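PDB 4U08: Lic11098 from Leptospira interrogans serogroup Icterohaemorrhagiae serovar copenhageni, which is of unknown function but, as a leucine-rich repeat protein of a human pathogen and a putative virulence factor, probably engages partner molecules. Local coordinates for residues A[382-385]-A[386-390]; A[289-292]-A[293-296]; A[358-361]-A[362-365]. One frame throughout, in Å; residues are numbered along the deposited sequence.

In the fold
All three contacts are helical turns of one leucine-rich repeat solenoid. Contacts 2 and 3 are 3-10 turns in equivalent places, each in the loop leading to the next parallel strand; their centres lie about 21 Å and their nearest atoms about 14 Å apart. Contact 1 is the C-terminal part of helix 379-388 and the residues that follow. Its centre is about 10 Å from that of contact 3, and the two touch: Arg384 NH1 forms a salt bridge with Glu359 OE2 at 2.9 Å, while Leu389 CD2 packs 3.5 Å from Ile361 O. Contact 2 stays about 30 Å from contact 1, centre to centre. The Arg386 side chain is about 13 Å from a bound zinc ion.

Contact 1 of 3, residues A[382-385]-A[386-390]; sequences IARI and RKLLP
Ile382 O receives Arg386 N at 2.8 Å, a fairly straight i to i+4 bond of helix 379-388. One residue on, Lys387 N reaches Ala383 O only weakly. The carbonyls of Arg384 and Ile385 are each approached by two amides as the helix tightens towards its end: Arg384 O takes Leu388 N at 3.1 Å and, weakly, Lys387 N, while Ile385 O takes Leu389 N at 2.9 Å and, weakly, Leu388 N. Leu389 then leaves helical geometry, so the amide that fills Ile385 O belongs to the first residue beyond the helix.

The two guanidinium groups find their polar partners elsewhere. That of Arg384 is salt-bridged through NH1 to Glu359 OE2. With CG anti to the backbone N (chi1 -163°), the extended Arg384 chain brings its guanidinium across Leu388, whose CD1 covers one face, 3.7 Å from Arg384 NH1. Arg386 donates from NH1 to Ile394 O, while its NE and NH2 pass obliquely by Ile382 CG2, each at 4.0 Å. On the buried side, Ile385 and Leu389 run side by side, Ile385 CG2 to Leu389 CD1 at 4.0 Å.

The helix links strand 369-371 to the terminal strand 393-395, the last of the parallel series. Its buried residues Ile382 and Ile385 set it against Leu357, Leu377 and Phe396, while Leu388 touches Glu359 in the loop that precedes strand 369-371.

Contact 2 of 3, residues A[289-292]-A[293-296]; sequences PENI and GQLQ
Ile292 and Leu295 meet at the end of a 3-10 turn (290-294) of the leucine-rich repeat solenoid, in the loop between strands 277-279 and 300-302. Their buried side chains supply its apolar contact: CD1 of Ile292 meets CD1 of Leu295 at 3.9 Å as the two chains cross at a slant. For Ile292, chi1 sets CG1 anti to the backbone N, and the turn at chi2 (83°) takes CD1 to the leucine, while CG2 sits near the amide of Gly293. Leu295 also leans on Leu272, and Pro289 on Leu265, tying the turn to the preceding repeat.

The three backbone bonds between the two segments are of the i to i+3 kind. Gly293 N donates to Glu290 O at 3.3 Å, Gln294 N to Asn291 O at 3.0 Å and Leu295 N to Ile292 O at 3.2 Å. Their N-H groups point well at the oxygens, but every donor lies above the carbonyl plane, by as much as 55° at Asn291 O, as the tight winding of the turn dictates. Leu295 then forms the centre of an inverse gamma turn, with a weak bond from Gln296 N to Gln294 O, where the chain departs towards the next strand.

Polar side chains take the outer side. Asn291 and Gln294 extend side by side in the same direction, their amide planes 67° apart. Two acceptors, Asn291 OD1 and Gln294 OE1, stand 3.7 Å apart without a bond between them. Asn291 also touches Lys267, and Glu290 touches Glu314.

Gln296 makes a link to the following loop: its NE2 donates to Gln317 O, and its backbone O accepts from Asn320 ND2. The same NE2 folds back on the turn itself, making a weak, bent bond of 2.8 Å to Gly293 O.

Contact 3 of 3, residues A[358-361]-A[362-365]; sequences PEEI and KQLK
The firmly packed side of this turn is made by Ile361 and Leu364, both buried. Ile361 CG1 lies 3.9 Å from Leu364 CD1, the two chains slanting past each other. Leu364 N donates to Ile361 O at 3.0 Å, while Lys362 N and Gln363 N bind Glu359 O and Glu360 O in the same i to i+3 pattern.

A polar flank is covered by helix 379-388, whose Leu388 touches both Glu359 and Lys362. These two form a salt bridge, Lys362 NZ to Glu359 OE1 at 2.8 Å, and the lysine comes to the anti lone pair of that oxygen, on the side away from OE2. The other oxygen, OE2, binds Arg384 NH1, so the carboxylate is held by two cations, which would probably favour its charged form. Lys362 reaches it because CG lies between the backbone N and the carbonyl carbon (chi1 76°), which lays the extended chain back across Glu359.

The looser side belongs to Glu360 and the exposed Gln363, which lie side by side with carboxylate and amide planes 80° apart; Gln363 NE2 lies 3.6 Å from Glu360 CG.

Pro358 packs on Leu334 and Ile338 of the preceding loop, and Gln363 O accepts from Gln342 NE2. A short 3-10 turn with buried Ile and Leu, closing in an inverse gamma turn before strand 369-371, fits the convex side of a leucine-rich repeat solenoid.

Contact 1 of 3, residues A[382-385]-A[386-390]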
loop_
_atom_site.group_PDB
_atom_site.type_symbol
_atom_site.label_atom_id
_atom_site.label_comp_id
_atom_site.label_asym_id
_atom_site.label_seq_id
_atom_site.Cartn_x
_atom_site.Cartn_y
_atom_site.Cartn_z
ATOM N N ILE A 382 31.728 8.937 27.311
ATOM C CA ILE A 382 31.568 8.041 26.168
ATOM C C ILE A 382 32.651 6.945 26.178
ATOM O O ILE A 382 32.327 5.766 25.985
ATOM C CB ILE A 382 31.509 8.863 24.853
ATOM C CG1 ILE A 382 30.305 9.870 24.835
ATOM C CG2 ILE A 382 31.528 7.966 23.595
ATOM C CD1 ILE A 382 28.902 9.429 25.670
ATOM N N ALA A 383 33.923 7.313 26.471
ATOM C CA ALA A 383 35.001 6.311 26.567
ATOM C C ALA A 383 34.632 5.210 27.579
ATOM O O ALA A 383 34.815 4.030 27.304
ATOM C CB ALA A 383 36.322 6.983 26.960
ATOM N N ARG A 384 34.077 5.603 28.736
ATOM C CA ARG A 384 33.631 4.711 29.788
ATOM C C ARG A 384 32.437 3.867 29.284
ATOM O O ARG A 384 32.402 2.655 29.535
ATOM C CB ARG A 384 33.268 5.507 31.067
ATOM C CG ARG A 384 33.209 4.631 32.279
ATOM C CD ARG A 384 32.844 5.369 33.557
ATOM N NE ARG A 384 32.235 4.401 34.464
ATOM C CZ ARG A 384 30.932 4.170 34.535
ATOM N NH1 ARG A 384 30.079 4.927 33.855
ATOM N NH2 ARG A 384 30.469 3.194 35.300
ATOM N N ILE A 385 31.475 4.476 28.573
ATOM C CA ILE A 385 30.346 3.700 28.036
ATOM C C ILE A 385 30.837 2.646 27.016
ATOM O O ILE A 385 30.340 1.514 27.018
ATOM C CB ILE A 385 29.196 4.603 27.507
ATOM C CG1 ILE A 385 28.541 5.325 28.691
ATOM C CG2 ILE A 385 28.139 3.799 26.749
ATOM C CD1 ILE A 385 27.970 6.694 28.363
ATOM N N ARG A 386 31.832 2.978 26.209
ATOM C CA ARG A 386 32.394 2.002 25.262
ATOM C C ARG A 386 32.851 0.700 25.973
ATOM O O ARG A 386 32.600 -0.387 25.459
ATOM C CB ARG A 386 33.563 2.593 24.492
ATOM C CG ARG A 386 33.166 3.519 23.387
ATOM C CD ARG A 386 34.422 4.089 22.733
ATOM N NE ARG A 386 34.196 5.361 22.036
ATOM C CZ ARG A 386 33.550 5.472 20.880
ATOM N NH1 ARG A 386 33.026 4.403 20.302
ATOM N NH2 ARG A 386 33.396 6.660 20.310
ATOM N N LYS A 387 33.490 0.820 27.158
ATOM C CA LYS A 387 33.945 -0.323 27.964
ATOM C C LYS A 387 32.757 -1.042 28.668
ATOM O O LYS A 387 32.830 -2.245 28.922
ATOM C CB LYS A 387 35.024 0.119 28.971
ATOM C CG LYS A 387 36.299 0.634 28.304
ATOM C CD LYS A 387 37.340 1.090 29.319
ATOM C CE LYS A 387 38.542 1.730 28.664
ATOM N NZ LYS A 387 39.621 2.041 29.644
ATOM N N LEU A 388 31.662 -0.321 28.937
ATOM C CA LEU A 388 30.466 -0.899 29.553
ATOM C C LEU A 388 29.636 -1.690 28.529
ATOM O O LEU A 388 28.934 -2.631 28.914
ATOM C CB LEU A 388 29.572 0.175 30.192
ATOM C CG LEU A 388 30.081 0.931 31.419
ATOM C CD1 LEU A 388 29.099 2.037 31.778
ATOM C CD2 LEU A 388 30.254 0.001 32.606
ATOM N N LEU A 389 29.708 -1.307 27.234
ATOM C CA LEU A 389 28.964 -1.985 26.166
ATOM C C LEU A 389 29.954 -2.451 25.116
ATOM O O LEU A 389 29.980 -1.874 24.038
ATOM C CB LEU A 389 27.901 -1.043 25.551
ATOM C CG LEU A 389 26.802 -0.480 26.486
ATOM C CD1 LEU A 389 25.964 0.571 25.769
ATOM C CD2 LEU A 389 25.897 -1.584 27.012
ATOM N N PRO A 390 30.827 -3.457 25.415
ATOM C CA PRO A 390 31.875 -3.841 24.443
ATOM C C PRO A 390 31.385 -4.435 23.132
ATOM O O PRO A 390 32.113 -4.390 22.153
ATOM C CB PRO A 390 32.747 -4.834 25.234
ATOM C CG PRO A 390 31.867 -5.368 26.277
ATOM C CD PRO A 390 30.945 -4.249 26.658
#

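Contact 2 of 3, residues A[289-292]-A[293-296]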
loop_
_atom_site.group_PDB
_atom_site.type_symbol
_atom_site.label_atom_id
_atom_site.label_comp_id
_atom_site.label_asym_id
_atom_site.label_seq_id
_atom_site.Cartn_x
_atom_site.Cartn_y
_atom_site.Cartn_z
ATOM N N PRO A 289 2.363 10.205 24.883
ATOM C CA PRO A 289 1.536 9.832 26.043
ATOM C C PRO A 289 2.177 8.709 26.856
ATOM O O PRO A 289 2.950 7.920 26.296
ATOM C CB PRO A 289 0.233 9.360 25.392
ATOM C CG PRO A 289 0.622 8.895 24.020
ATOM C CD PRO A 289 1.721 9.809 23.601
ATOM N N GLU A 290 1.861 8.608 28.165
ATOM C CA GLU A 290 2.395 7.519 29.012
ATOM C C GLU A 290 1.950 6.133 28.471
ATOM O O GLU A 290 2.652 5.136 28.637
ATOM C CB GLU A 290 1.989 7.687 30.487
ATOM C CG GLU A 290 0.493 7.622 30.765
ATOM C CD GLU A 290 0.075 7.865 32.206
ATOM O OE1 GLU A 290 -0.609 8.882 32.468
ATOM O OE2 GLU A 290 0.418 7.028 33.073
ATOM N N ASN A 291 0.804 6.117 27.777
ATOM C CA ASN A 291 0.165 4.944 27.171
ATOM C C ASN A 291 1.005 4.262 26.096
ATOM O O ASN A 291 0.709 3.118 25.741
ATOM C CB ASN A 291 -1.187 5.350 26.607
ATOM C CG ASN A 291 -2.082 6.035 27.622
ATOM O OD1 ASN A 291 -2.985 5.405 28.183
ATOM N ND2 ASN A 291 -1.809 7.336 27.912
ATOM N N ILE A 292 2.045 4.946 25.579
ATOM C CA ILE A 292 2.969 4.405 24.594
ATOM C C ILE A 292 3.578 3.078 25.105
ATOM O O ILE A 292 3.773 2.159 24.307
ATOM C CB ILE A 292 4.015 5.471 24.133
ATOM C CG1 ILE A 292 4.544 5.184 22.694
ATOM C CG2 ILE A 292 5.164 5.663 25.142
ATOM C CD1 ILE A 292 3.629 5.722 21.569
ATOM N N GLY A 293 3.765 2.972 26.432
ATOM C CA GLY A 293 4.304 1.786 27.110
ATOM C C GLY A 293 3.461 0.531 27.006
ATOM O O GLY A 293 3.949 -0.576 27.255
ATOM N N GLN A 294 2.176 0.692 26.662
ATOM C CA GLN A 294 1.263 -0.446 26.529
ATOM C C GLN A 294 1.409 -1.172 25.181
ATOM O O GLN A 294 0.709 -2.165 24.953
ATOM C CB GLN A 294 -0.187 0.018 26.707
ATOM C CG GLN A 294 -0.468 0.602 28.107
ATOM C CD GLN A 294 -1.882 1.080 28.246
ATOM O OE1 GLN A 294 -2.380 1.881 27.439
ATOM N NE2 GLN A 294 -2.551 0.591 29.281
ATOM N N LEU A 295 2.281 -0.676 24.291
ATOM C CA LEU A 295 2.509 -1.269 22.960
ATOM C C LEU A 295 3.500 -2.430 23.082
ATOM O O LEU A 295 4.638 -2.351 22.633
ATOM C CB LEU A 295 2.942 -0.194 21.955
ATOM C CG LEU A 295 1.909 0.926 21.710
ATOM C CD1 LEU A 295 2.488 2.019 20.819
ATOM C CD2 LEU A 295 0.630 0.372 21.084
ATOM N N GLN A 296 3.043 -3.521 23.726
ATOM C CA GLN A 296 3.870 -4.690 24.056
ATOM C C GLN A 296 4.450 -5.456 22.859
ATOM O O GLN A 296 5.466 -6.127 23.016
ATOM C CB GLN A 296 3.109 -5.630 25.007
ATOM C CG GLN A 296 2.919 -5.013 26.400
ATOM C CD GLN A 296 4.246 -4.633 27.037
ATOM O OE1 GLN A 296 5.071 -5.487 27.378
ATOM N NE2 GLN A 296 4.511 -3.339 27.142
#

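Contact 3 of 3, residues A[358-361]-A[362-365]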
loop_
_atom_site.group_PDB
_atom_site.type_symbol
_atom_site.label_atom_id
_atom_site.label_comp_id
_atom_site.label_asym_id
_atom_site.label_seq_id
_atom_site.Cartn_x
_atom_site.Cartn_y
_atom_site.Cartn_z
ATOM N N PRO A 358 21.926 7.928 31.238
ATOM C CA PRO A 358 21.751 7.218 32.508
ATOM C C PRO A 358 22.716 6.042 32.592
ATOM O O PRO A 358 23.058 5.446 31.564
ATOM C CB PRO A 358 20.295 6.773 32.464
ATOM C CG PRO A 358 19.934 6.754 31.007
ATOM C CD PRO A 358 20.704 7.862 30.399
ATOM N N GLU A 359 23.200 5.749 33.798
ATOM C CA GLU A 359 24.115 4.618 34.023
ATOM C C GLU A 359 23.473 3.293 33.558
ATOM O O GLU A 359 24.180 2.425 33.039
ATOM C CB GLU A 359 24.504 4.530 35.514
ATOM C CG GLU A 359 25.517 3.429 35.831
ATOM C CD GLU A 359 26.875 3.471 35.142
ATOM O OE1 GLU A 359 27.548 2.416 35.124
ATOM O OE2 GLU A 359 27.301 4.563 34.698
ATOM N N GLU A 360 22.128 3.192 33.689
ATOM C CA GLU A 360 21.294 2.054 33.283
ATOM C C GLU A 360 21.444 1.646 31.808
ATOM O O GLU A 360 20.959 0.576 31.447
ATOM C CB GLU A 360 19.820 2.304 33.632
ATOM C CG GLU A 360 19.513 2.305 35.124
ATOM C CD GLU A 360 19.734 3.609 35.874
ATOM O OE1 GLU A 360 20.246 4.581 35.271
ATOM O OE2 GLU A 360 19.368 3.667 37.071
ATOM N N ILE A 361 22.112 2.471 30.962
ATOM C CA ILE A 361 22.407 2.167 29.557
ATOM C C ILE A 361 23.311 0.922 29.443
ATOM O O ILE A 361 23.234 0.191 28.450
ATOM C CB ILE A 361 22.953 3.400 28.765
ATOM C CG1 ILE A 361 22.718 3.244 27.255
ATOM C CG2 ILE A 361 24.438 3.718 29.089
ATOM C CD1 ILE A 361 22.556 4.545 26.492
ATOM N N LYS A 362 24.147 0.675 30.478
ATOM C CA LYS A 362 25.031 -0.491 30.556
ATOM C C LYS A 362 24.245 -1.808 30.570
ATOM O O LYS A 362 24.805 -2.844 30.255
ATOM C CB LYS A 362 25.977 -0.392 31.763
ATOM C CG LYS A 362 25.348 -0.690 33.122
ATOM C CD LYS A 362 26.420 -0.596 34.212
ATOM C CE LYS A 362 25.857 -0.596 35.612
ATOM N NZ LYS A 362 26.745 0.144 36.554
ATOM N N GLN A 363 22.943 -1.762 30.904
ATOM C CA GLN A 363 22.048 -2.925 30.925
ATOM C C GLN A 363 21.579 -3.329 29.508
ATOM O O GLN A 363 20.930 -4.365 29.357
ATOM C CB GLN A 363 20.827 -2.633 31.815
ATOM C CG GLN A 363 21.153 -2.247 33.262
ATOM C CD GLN A 363 19.975 -1.660 34.029
ATOM O OE1 GLN A 363 18.836 -1.555 33.539
ATOM N NE2 GLN A 363 20.223 -1.251 35.268
ATOM N N LEU A 364 21.897 -2.516 28.477
ATOM C CA LEU A 364 21.497 -2.765 27.081
ATOM C C LEU A 364 22.498 -3.706 26.397
ATOM O O LEU A 364 23.202 -3.320 25.462
ATOM C CB LEU A 364 21.312 -1.419 26.310
ATOM C CG LEU A 364 20.202 -0.486 26.812
ATOM C CD1 LEU A 364 20.031 0.705 25.875
ATOM C CD2 LEU A 364 18.873 -1.216 26.941
ATOM N N LYS A 365 22.565 -4.962 26.909
ATOM C CA LYS A 365 23.509 -6.016 26.494
ATOM C C LYS A 365 23.378 -6.421 25.019
ATOM O O LYS A 365 24.365 -6.814 24.388
ATOM C CB LYS A 365 23.395 -7.242 27.427
ATOM C CG LYS A 365 23.654 -6.941 28.911
ATOM C CD LYS A 365 25.137 -7.067 29.312
ATOM C CE LYS A 365 25.339 -6.888 30.797
ATOM N NZ LYS A 365 26.739 -7.172 31.193
#